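Local coordinates for malonyl-CoA decarboxylase (Rhodopseudomonas palustris, PDB 4KSA), which probably catalyses the decarboxylation of malonyl-CoA to acetyl-CoA and carbon dioxide, at residues I434-S438 / A439-L443; A423-E426 / A427-R431; W314-R317 / E318-P322. All coordinates share one frame; numbering follows the deposited sequence.

Contact 1 of 3, residues I434-S438 / A439-L443; sequences IAAAS and AVRKL
Arg441 folds its side chain back along the extended residues that lead into its own short helix. CB of Arg441 lies near the Ala437 carbonyl, whose place is less sure in the model. CG stands anti to the backbone N (chi1 -154°), which aims the chain back toward Ala436. CD then passes the methyl group of that residue, with CD of Arg441 4.1 Å from CB of Ala436. A bend at chi3 (51°) lays the guanidinium across the Ala436 carbonyl. CZ of Arg441 is 3.2 Å from Ala436 O. This oxygen lies over one face of the guanidinium, displaced toward its rim. NE and NH2 sit somewhat farther from it. NH1 of Arg441 is 2.9 Å from Ala436 O, but the angle is too poor for a hydrogen bond. Ile434 O lies farther away, at the edge of the group and near its plane.

Residues 434-437 end the loop after helix 421-431, and Ser438 begins helix 438-441. Ala435 and Ala437 both make backbone hydrogen bonds to Leu390. The chain thus runs beside strand 389-394, an outermost strand of the mixed sheet within this chain, and then turns into the helix. Ala437 takes the N-cap position. Its carbonyl, with that caution, accepts from the backbone N of Arg441. One residue on, Lys442 N donates to Ser438 O at 2.7 Å, with an N-H...O angle of 166°.

CB of Ala436 also meets CG1 of Val440 at 3.7 Å. Both side chains are buried. Ala436 packs on Leu390 and on Leu366 of helix 347-367, while Val440 packs on Leu393.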
# COMPACT_ATOMS: atom_id res chain seq x y z
N ILE A 434 -31.83 -28.62 8.77
CA ILE A 434 -30.93 -28.08 9.77
C ILE A 434 -29.75 -29.02 10.02
O ILE A 434 -29.93 -30.23 10.13
CB ILE A 434 -31.65 -27.82 11.10
CG1 ILE A 434 -32.63 -26.66 10.92
CG2 ILE A 434 -30.63 -27.51 12.20
CD1 ILE A 434 -33.27 -26.19 12.19
N ALA A 435 -28.55 -28.46 10.09
CA ALA A 435 -27.38 -29.29 10.32
C ALA A 435 -27.11 -29.38 11.81
O ALA A 435 -26.46 -28.52 12.41
CB ALA A 435 -26.17 -28.73 9.58
N ALA A 436 -27.62 -30.46 12.39
CA ALA A 436 -27.46 -30.73 13.81
C ALA A 436 -26.74 -32.05 13.99
O ALA A 436 -26.74 -32.89 13.09
CB ALA A 436 -28.83 -30.80 14.47
N ALA A 437 -26.12 -32.23 15.15
CA ALA A 437 -25.41 -33.46 15.48
C ALA A 437 -26.41 -34.44 16.09
O ALA A 437 -27.41 -34.01 16.68
CB ALA A 437 -24.30 -33.16 16.49
N SER A 438 -26.16 -35.74 15.95
CA SER A 438 -27.06 -36.76 16.51
C SER A 438 -27.29 -36.51 18.00
O SER A 438 -28.42 -36.52 18.47
CB SER A 438 -26.48 -38.16 16.32
OG SER A 438 -26.36 -38.48 14.94
N ALA A 439 -26.21 -36.28 18.72
CA ALA A 439 -26.29 -36.02 20.15
C ALA A 439 -27.41 -35.05 20.52
O ALA A 439 -27.86 -35.02 21.67
CB ALA A 439 -24.95 -35.48 20.65
N VAL A 440 -27.88 -34.26 19.56
CA VAL A 440 -28.94 -33.29 19.84
C VAL A 440 -30.21 -33.59 19.05
O VAL A 440 -31.32 -33.35 19.51
CB VAL A 440 -28.45 -31.83 19.53
CG1 VAL A 440 -28.21 -31.66 18.05
CG2 VAL A 440 -29.47 -30.83 20.01
N ARG A 441 -30.02 -34.14 17.86
CA ARG A 441 -31.11 -34.48 16.96
C ARG A 441 -31.85 -35.71 17.50
O ARG A 441 -33.04 -35.87 17.26
CB ARG A 441 -30.56 -34.75 15.56
CG ARG A 441 -31.54 -34.51 14.41
CD ARG A 441 -30.77 -34.17 13.14
NE ARG A 441 -29.71 -35.16 12.86
CZ ARG A 441 -28.77 -35.02 11.94
NH1 ARG A 441 -28.72 -33.92 11.18
NH2 ARG A 441 -27.86 -35.98 11.77
N LYS A 442 -31.13 -36.57 18.21
CA LYS A 442 -31.77 -37.76 18.78
C LYS A 442 -32.19 -37.46 20.22
O LYS A 442 -32.30 -38.36 21.04
CB LYS A 442 -30.83 -38.98 18.73
CG LYS A 442 -29.63 -38.98 19.67
CD LYS A 442 -28.69 -40.14 19.33
CE LYS A 442 -27.39 -40.11 20.15
NZ LYS A 442 -26.32 -41.01 19.61
N LEU A 443 -32.44 -36.19 20.49
CA LEU A 443 -32.85 -35.75 21.82
C LEU A 443 -34.21 -35.10 21.72
O LEU A 443 -34.74 -34.58 22.71
CB LEU A 443 -31.81 -34.76 22.36
CG LEU A 443 -31.99 -34.22 23.78
CD1 LEU A 443 -32.02 -35.37 24.77
CD2 LEU A 443 -30.85 -33.26 24.09

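Contact 2 of 3, residues A423-E426 / A427-R431; sequences ANHE and ALFER
Ala427, Leu428 and Phe429 donate their backbone N-H groups to the carbonyls of Ala423, Asn424 and His425, one helical turn back in helix 421-431, and the turn at 427-431 widens to a pi type. The main side-chain contact joins His425 and Phe429. CG of His425 stands anti to the backbone N (chi1 167°), and this carries the imidazole along the helix toward the phenyl ring. Its CE1 sits over the centre of the Phe429 ring, 3.3 Å above the plane. The planes are inclined at 34° and the ring centroids are 4.2 Å apart, an oblique pairing. The phenyl ring also makes a cation-pi contact with Arg374. A smaller alanine at Phe429 would probably leave CE1 of His425 without the ring beneath it and Arg374 without its aromatic partner.

Hydrogen bonds at both nitrogens fix the imidazole: ND1 with Gly385 O, and NE2 with Glu52 N of the second subunit. Glu426 and Glu430 lie side by side and point the same way. Both are bent at chi2, and OE1 of Glu426 comes 3.4 Å from CG of Glu430. The nearest carboxylate oxygens, Glu426 OE1 and Glu430 OE2, are 4.5 Å apart. In the second subunit, Ser54 OG bonds to Glu426 OE1, while the amides of Arg50 and Gly51 bond to Glu430 OE2. These partners cluster at the start of helix 52-68 of that subunit. The positive end of its dipole probably offsets the repulsion between the two acids. Both acids thus meet backbone or hydroxyl donors, beside His425 and Phe429 packed on Gly51 of that subunit.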
# COMPACT_ATOMS: atom_id res chain seq x y z
N ALA A 423 -21.76 -27.06 2.23
CA ALA A 423 -22.73 -28.15 2.22
C ALA A 423 -23.93 -27.82 3.12
O ALA A 423 -25.10 -27.83 2.69
CB ALA A 423 -22.06 -29.44 2.68
N ASN A 424 -23.64 -27.51 4.39
CA ASN A 424 -24.69 -27.19 5.34
C ASN A 424 -25.51 -25.96 4.94
O ASN A 424 -26.74 -25.99 5.01
CB ASN A 424 -24.08 -26.99 6.72
CG ASN A 424 -23.46 -28.25 7.26
OD1 ASN A 424 -23.81 -29.35 6.83
ND2 ASN A 424 -22.56 -28.11 8.23
N HIS A 425 -24.83 -24.90 4.51
CA HIS A 425 -25.52 -23.69 4.09
C HIS A 425 -26.53 -24.04 3.01
O HIS A 425 -27.69 -23.64 3.11
CB HIS A 425 -24.55 -22.65 3.54
CG HIS A 425 -25.22 -21.53 2.81
ND1 HIS A 425 -25.86 -20.49 3.46
CD2 HIS A 425 -25.45 -21.33 1.48
CE1 HIS A 425 -26.45 -19.71 2.57
NE2 HIS A 425 -26.22 -20.20 1.36
N GLU A 426 -26.08 -24.76 1.99
CA GLU A 426 -26.95 -25.16 0.88
C GLU A 426 -28.16 -25.97 1.34
O GLU A 426 -29.28 -25.81 0.82
CB GLU A 426 -26.16 -25.97 -0.15
CG GLU A 426 -25.21 -25.15 -1.03
CD GLU A 426 -25.94 -24.14 -1.91
OE1 GLU A 426 -27.01 -24.47 -2.47
OE2 GLU A 426 -25.43 -23.00 -2.06
N ALA A 427 -27.93 -26.84 2.32
CA ALA A 427 -28.97 -27.70 2.89
C ALA A 427 -30.03 -26.87 3.60
O ALA A 427 -31.23 -27.08 3.39
CB ALA A 427 -28.35 -28.68 3.86
N LEU A 428 -29.59 -25.93 4.43
CA LEU A 428 -30.51 -25.08 5.18
C LEU A 428 -31.30 -24.13 4.30
O LEU A 428 -32.47 -23.87 4.57
CB LEU A 428 -29.74 -24.29 6.25
CG LEU A 428 -30.53 -23.50 7.31
CD1 LEU A 428 -30.97 -22.17 6.76
CD2 LEU A 428 -31.73 -24.32 7.78
N PHE A 429 -30.66 -23.62 3.25
CA PHE A 429 -31.32 -22.67 2.37
C PHE A 429 -32.11 -23.29 1.24
O PHE A 429 -33.16 -22.78 0.86
CB PHE A 429 -30.30 -21.69 1.79
CG PHE A 429 -29.99 -20.53 2.68
CD1 PHE A 429 -29.39 -20.73 3.93
CD2 PHE A 429 -30.30 -19.24 2.28
CE1 PHE A 429 -29.11 -19.64 4.76
CE2 PHE A 429 -30.02 -18.16 3.11
CZ PHE A 429 -29.42 -18.36 4.35
N GLU A 430 -31.59 -24.37 0.68
CA GLU A 430 -32.26 -25.05 -0.43
C GLU A 430 -33.37 -25.98 0.05
O GLU A 430 -34.52 -25.85 -0.39
CB GLU A 430 -31.24 -25.84 -1.25
CG GLU A 430 -30.38 -25.01 -2.19
CD GLU A 430 -31.18 -24.38 -3.34
OE1 GLU A 430 -31.82 -25.12 -4.11
OE2 GLU A 430 -31.16 -23.13 -3.46
N ARG A 431 -33.03 -26.89 0.97
CA ARG A 431 -33.98 -27.88 1.50
C ARG A 431 -34.60 -27.54 2.85
O ARG A 431 -35.63 -28.10 3.20
CB ARG A 431 -33.28 -29.24 1.61
CG ARG A 431 -32.76 -29.80 0.29
CD ARG A 431 -31.29 -30.22 0.41
NE ARG A 431 -30.88 -31.02 -0.73
CZ ARG A 431 -31.41 -32.21 -1.03
NH1 ARG A 431 -30.98 -32.89 -2.10
NH2 ARG A 431 -32.37 -32.72 -0.27

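Contact 3 of 3, residues W314-R317 / E318-P322; sequences WLKR and ERDNP
Lys316 and Asp320 form a salt bridge one helical turn apart, with NZ of Lys316 2.8 Å from OD1 of Asp320. The position of OD1 is less certain in the model. OD2 of Asp320 is farther from the same NZ, at 3.5 Å. The lysine begins with CG anti to the backbone N (chi1 160°) and bends at chi2, which turns its extended end along the helix to the acid. Beneath this pair, Asp320 N donates to Lys316 O at 2.9 Å. The N-H...O angle is 170°, so the backbone sets the two side chains one turn apart on the same side of the helix.

Round the helix, Trp314 and Glu318 lie side by side and point the same way. OE1 of Glu318 approaches the indole obliquely, 3.9 Å from CZ2 of Trp314. The other oxygen, OE2, is hydrogen-bonded to Ser324 OG and weakly to Thr325 N. The ring of Trp314 meets Tyr364 and packs on Leu376.

Farther out, Arg319 NH1 forms a salt bridge with Asp339. Arg332 donates to the carbonyls of Arg319 and Asn321, and so binds the end of helix 311-320 to helix 329-335. The lysine-aspartate pair is exposed, so solvent probably weakens its attraction. The bonds of Glu318 and Arg319 reach residues beyond the helix and tie this part of its surface to the following chain.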
# COMPACT_ATOMS: atom_id res chain seq x y z
N TRP A 314 -39.74 -18.23 24.11
CA TRP A 314 -40.41 -19.34 23.47
C TRP A 314 -40.98 -20.32 24.48
O TRP A 314 -42.12 -20.75 24.34
CB TRP A 314 -39.45 -20.08 22.54
CG TRP A 314 -40.06 -21.29 21.91
CD1 TRP A 314 -40.88 -21.33 20.83
CD2 TRP A 314 -39.88 -22.66 22.32
NE1 TRP A 314 -41.24 -22.63 20.54
CE2 TRP A 314 -40.64 -23.46 21.45
CE3 TRP A 314 -39.16 -23.27 23.37
CZ2 TRP A 314 -40.69 -24.86 21.56
CZ3 TRP A 314 -39.21 -24.66 23.48
CH2 TRP A 314 -39.98 -25.43 22.58
N LEU A 315 -40.18 -20.67 25.48
CA LEU A 315 -40.58 -21.62 26.53
C LEU A 315 -41.80 -21.13 27.27
O LEU A 315 -42.67 -21.91 27.63
CB LEU A 315 -39.43 -21.84 27.53
CG LEU A 315 -39.65 -22.93 28.58
CD1 LEU A 315 -39.90 -24.26 27.89
CD2 LEU A 315 -38.42 -23.03 29.50
N LYS A 316 -41.84 -19.82 27.51
CA LYS A 316 -42.95 -19.15 28.18
C LYS A 316 -44.21 -19.43 27.39
O LYS A 316 -45.20 -19.92 27.91
CB LYS A 316 -42.68 -17.64 28.20
CG LYS A 316 -43.90 -16.76 28.42
CD LYS A 316 -44.38 -16.81 29.86
CE LYS A 316 -45.47 -15.76 30.10
NZ LYS A 316 -46.21 -15.96 31.39
N ARG A 317 -44.16 -19.10 26.10
CA ARG A 317 -45.28 -19.31 25.20
C ARG A 317 -45.73 -20.77 25.19
O ARG A 317 -46.91 -21.07 25.06
CB ARG A 317 -44.86 -18.88 23.79
CG ARG A 317 -45.94 -18.92 22.73
CD ARG A 317 -45.32 -18.61 21.38
NE ARG A 317 -44.31 -17.55 21.49
CZ ARG A 317 -43.14 -17.56 20.84
NH1 ARG A 317 -42.84 -18.55 20.02
NH2 ARG A 317 -42.26 -16.58 21.05
N GLU A 318 -44.77 -21.68 25.31
CA GLU A 318 -45.08 -23.10 25.28
C GLU A 318 -45.78 -23.55 26.55
O GLU A 318 -46.62 -24.45 26.54
CB GLU A 318 -43.79 -23.90 25.08
CG GLU A 318 -44.00 -25.29 24.50
CD GLU A 318 -44.77 -25.25 23.20
OE1 GLU A 318 -44.47 -24.36 22.37
OE2 GLU A 318 -45.65 -26.10 22.99
N ARG A 319 -45.43 -22.91 27.66
CA ARG A 319 -46.03 -23.24 28.93
C ARG A 319 -47.44 -22.66 28.98
O ARG A 319 -48.41 -23.40 29.20
CB ARG A 319 -45.19 -22.68 30.08
CG ARG A 319 -43.88 -23.45 30.29
CD ARG A 319 -43.59 -23.63 31.78
NE ARG A 319 -42.76 -22.57 32.33
CZ ARG A 319 -42.60 -22.36 33.63
NH1 ARG A 319 -41.81 -21.38 34.05
NH2 ARG A 319 -43.24 -23.11 34.52
N ASP A 320 -47.54 -21.35 28.75
CA ASP A 320 -48.83 -20.66 28.76
C ASP A 320 -49.83 -21.28 27.80
O ASP A 320 -51.03 -21.01 27.85
CB ASP A 320 -48.64 -19.18 28.43
CG ASP A 320 -47.95 -18.43 29.55
OD1 ASP A 320 -47.80 -17.20 29.43
OD2 ASP A 320 -47.56 -19.06 30.55
N ASN A 321 -49.32 -22.12 26.90
CA ASN A 321 -50.17 -22.81 25.96
C ASN A 321 -50.68 -24.03 26.70
O ASN A 321 -49.94 -24.97 26.95
CB ASN A 321 -49.37 -23.26 24.74
CG ASN A 321 -50.21 -24.02 23.76
OD1 ASN A 321 -51.27 -24.53 24.11
ND2 ASN A 321 -49.73 -24.13 22.53
N PRO A 322 -51.96 -24.03 27.07
CA PRO A 322 -52.56 -25.15 27.80
C PRO A 322 -52.56 -26.45 27.00
O PRO A 322 -52.70 -27.55 27.55
CB PRO A 322 -53.98 -24.65 28.08
CG PRO A 322 -54.27 -23.83 26.85
CD PRO A 322 -52.99 -23.04 26.69

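How the contacts relate
Contacts 1 and 2 are partly buried; contact 3 lies at the surface. The first two adjoin: CB of Ala435 is 3.6 Å from CG of Asn424, and Ile434 packs on Leu428. Contact 3 stands apart, its centre about 23 Å from that of contact 1 and about 30 Å from that of contact 2. Contacts 1 and 3 nevertheless pack on one element, helix 347-367. Chemistry follows place. Contact 1 packs small apolar side chains and an arginine beside strand 389-394. Contact 2 turns aromatic and acidic groups toward another subunit. Contact 3 combines exposed charged side chains with Leu315 and Trp314, which pack on other parts of the chain; only contact 2 meets another subunit.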